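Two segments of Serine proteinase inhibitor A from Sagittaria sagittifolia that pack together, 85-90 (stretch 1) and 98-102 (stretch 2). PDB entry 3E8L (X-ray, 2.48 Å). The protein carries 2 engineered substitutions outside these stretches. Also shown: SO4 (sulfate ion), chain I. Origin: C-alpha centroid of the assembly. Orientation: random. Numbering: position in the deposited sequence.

Stretch 1, residues 85-90: YKFSFS
Stretch 2 98-102: DTAWS

Residues 85-89 form an extended strand that pairs with the 98-102 segment through a single beta bridge, Ser88 with Ala100 (CA-CA 4.2 Å); the two backbones run antiparallel, Phe87 lying beside Trp101 (CA-CA 5.5 Å). Together the stretches bury 406 Å². Tyr85 (phi/psi -139/150, chi1 m) lies out of reach of stretch 2. Lys86 (-78/128) extends all four chi angles in t; its CE passes 4.0 Å from Ala100 CB, and its NZ donates a hydrogen bond to O1 of the sulfate at 3.2 Å, the anion, probably from the crystallisation liquor, matching the ammonium charge. The CA-to-CB bond of Phe87 (-102/131, chi1 -78°, chi2 30°) points toward stretch 2. Its carbonyl O accepts the hydrogen bond from Trp101 N (2.8 Å, 152°) and also receives a CA-H...O contact from Ala100 CA (3.2 Å). Phe87 CB sits over the five-membered ring of Trp101, 3.6 Å from the centroid and 15° off the normal, while the Phe87 ring turns its edge to the face of the indole six-membered ring (centroids 4.9 Å, planes 59°). The CA-to-CB bond of Ser88 (-140/123, chi1 m) points sideways; its OG lies 3.7 Å from Ala100 CB, and its CA makes a CA-H...O contact with Thr99 O (3.5 Å). Phe89 (-69/142, chi1 -77°, chi2 -55°) ties its backbone to Thr99 twice: Phe89 N donates to Thr99 O (3.3 Å, 157°), and OG1 of Thr99 (-137/17, chi1 p) donates to Phe89 O (2.7 Å). Trp101 NE1 lies over one face of the Phe89 ring, 3.3 Å from Phe89 CE2; the ring planes meet obliquely at 50°. The indole of Trp101 (-77/151, chi1 -73°, chi2 23°) thus packs against both phenylalanines, offering its face to Phe87. Ser90 (-99/98, chi1 t) leaves the strand with its CA-CB bond directed away. Within stretch 2, Asp98 (-96/-175, chi1 p) accepts a weak hydrogen bond at OD1 from Ala100 N (3.5 Å); Ala100 is at -71/146.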

# COMPACT_ATOMS: atom_id res chain seq x y z
N TYR A 85 -4.07 -4.54 6.31
CA TYR A 85 -3.03 -3.61 6.71
C TYR A 85 -1.84 -3.61 5.79
O TYR A 85 -1.52 -4.62 5.15
CB TYR A 85 -2.58 -3.94 8.12
CG TYR A 85 -3.73 -3.95 9.07
CD1 TYR A 85 -4.32 -2.76 9.50
CD2 TYR A 85 -4.27 -5.15 9.51
CE1 TYR A 85 -5.40 -2.77 10.36
CE2 TYR A 85 -5.35 -5.18 10.36
CZ TYR A 85 -5.92 -3.99 10.78
OH TYR A 85 -6.99 -4.04 11.64
N LYS A 86 -1.20 -2.44 5.72
CA LYS A 86 0.09 -2.27 5.07
C LYS A 86 1.15 -2.80 6.03
O LYS A 86 1.17 -2.42 7.20
CB LYS A 86 0.28 -0.79 4.79
CG LYS A 86 1.58 -0.36 4.13
CD LYS A 86 1.35 1.05 3.55
CE LYS A 86 2.60 1.90 3.50
NZ LYS A 86 2.26 3.35 3.50
N PHE A 87 2.02 -3.69 5.53
CA PHE A 87 3.16 -4.23 6.30
C PHE A 87 4.42 -3.51 5.85
O PHE A 87 4.67 -3.42 4.65
CB PHE A 87 3.31 -5.73 6.03
CG PHE A 87 2.32 -6.61 6.77
CD1 PHE A 87 1.04 -6.15 7.10
CD2 PHE A 87 2.68 -7.92 7.11
CE1 PHE A 87 0.14 -6.99 7.77
CE2 PHE A 87 1.78 -8.75 7.76
CZ PHE A 87 0.52 -8.29 8.10
N SER A 88 5.23 -3.02 6.79
CA SER A 88 6.43 -2.27 6.43
C SER A 88 7.58 -2.63 7.36
O SER A 88 7.47 -2.53 8.58
CB SER A 88 6.17 -0.77 6.49
OG SER A 88 5.28 -0.35 5.46
N PHE A 89 8.67 -3.08 6.78
CA PHE A 89 9.85 -3.37 7.55
C PHE A 89 10.47 -2.10 8.11
O PHE A 89 10.51 -1.06 7.45
CB PHE A 89 10.88 -4.09 6.69
CG PHE A 89 10.58 -5.55 6.46
CD1 PHE A 89 10.37 -6.42 7.54
CD2 PHE A 89 10.55 -6.06 5.17
CE1 PHE A 89 10.11 -7.79 7.32
CE2 PHE A 89 10.30 -7.42 4.94
CZ PHE A 89 10.08 -8.29 6.00
N SER A 90 10.98 -2.19 9.33
CA SER A 90 11.72 -1.09 9.93
C SER A 90 13.17 -1.44 9.73
O SER A 90 13.74 -2.25 10.46
CB SER A 90 11.39 -0.96 11.42
OG SER A 90 11.96 0.22 11.95
N ASP A 98 10.79 2.86 -0.15
CA ASP A 98 9.99 2.44 0.98
C ASP A 98 10.26 0.97 1.27
O ASP A 98 11.14 0.37 0.66
CB ASP A 98 8.50 2.72 0.78
CG ASP A 98 7.91 1.98 -0.40
OD1 ASP A 98 8.14 0.77 -0.53
OD2 ASP A 98 7.19 2.62 -1.20
N THR A 99 9.52 0.41 2.20
CA THR A 99 9.76 -0.93 2.70
C THR A 99 8.41 -1.69 2.84
O THR A 99 8.33 -2.71 3.54
CB THR A 99 10.50 -0.90 4.09
OG1 THR A 99 9.67 -0.23 5.05
CG2 THR A 99 11.83 -0.19 4.00
N ALA A 100 7.36 -1.19 2.20
CA ALA A 100 6.04 -1.82 2.30
C ALA A 100 6.04 -3.15 1.53
O ALA A 100 6.72 -3.29 0.51
CB ALA A 100 4.97 -0.89 1.79
N TRP A 101 5.29 -4.12 2.02
CA TRP A 101 5.18 -5.41 1.37
C TRP A 101 4.26 -5.32 0.19
O TRP A 101 3.33 -4.50 0.20
CB TRP A 101 4.56 -6.44 2.33
CG TRP A 101 5.42 -6.90 3.43
CD1 TRP A 101 6.50 -6.25 3.96
CD2 TRP A 101 5.25 -8.10 4.19
NE1 TRP A 101 7.04 -7.01 4.99
CE2 TRP A 101 6.28 -8.14 5.15
CE3 TRP A 101 4.34 -9.16 4.14
CZ2 TRP A 101 6.41 -9.19 6.05
CZ3 TRP A 101 4.48 -10.19 5.04
CH2 TRP A 101 5.50 -10.20 5.97
N SER A 102 4.47 -6.16 -0.82
CA SER A 102 3.40 -6.38 -1.80
C SER A 102 3.43 -7.68 -2.58
O SER A 102 4.43 -8.40 -2.57
CB SER A 102 3.23 -5.17 -2.74
OG SER A 102 4.38 -4.94 -3.48
S SO4 I . -1.65 3.76 4.25
O1 SO4 I . -0.81 4.16 3.11
O2 SO4 I . -1.09 4.30 5.49
O3 SO4 I . -3.02 4.22 4.05
O4 SO4 I . -1.66 2.31 4.37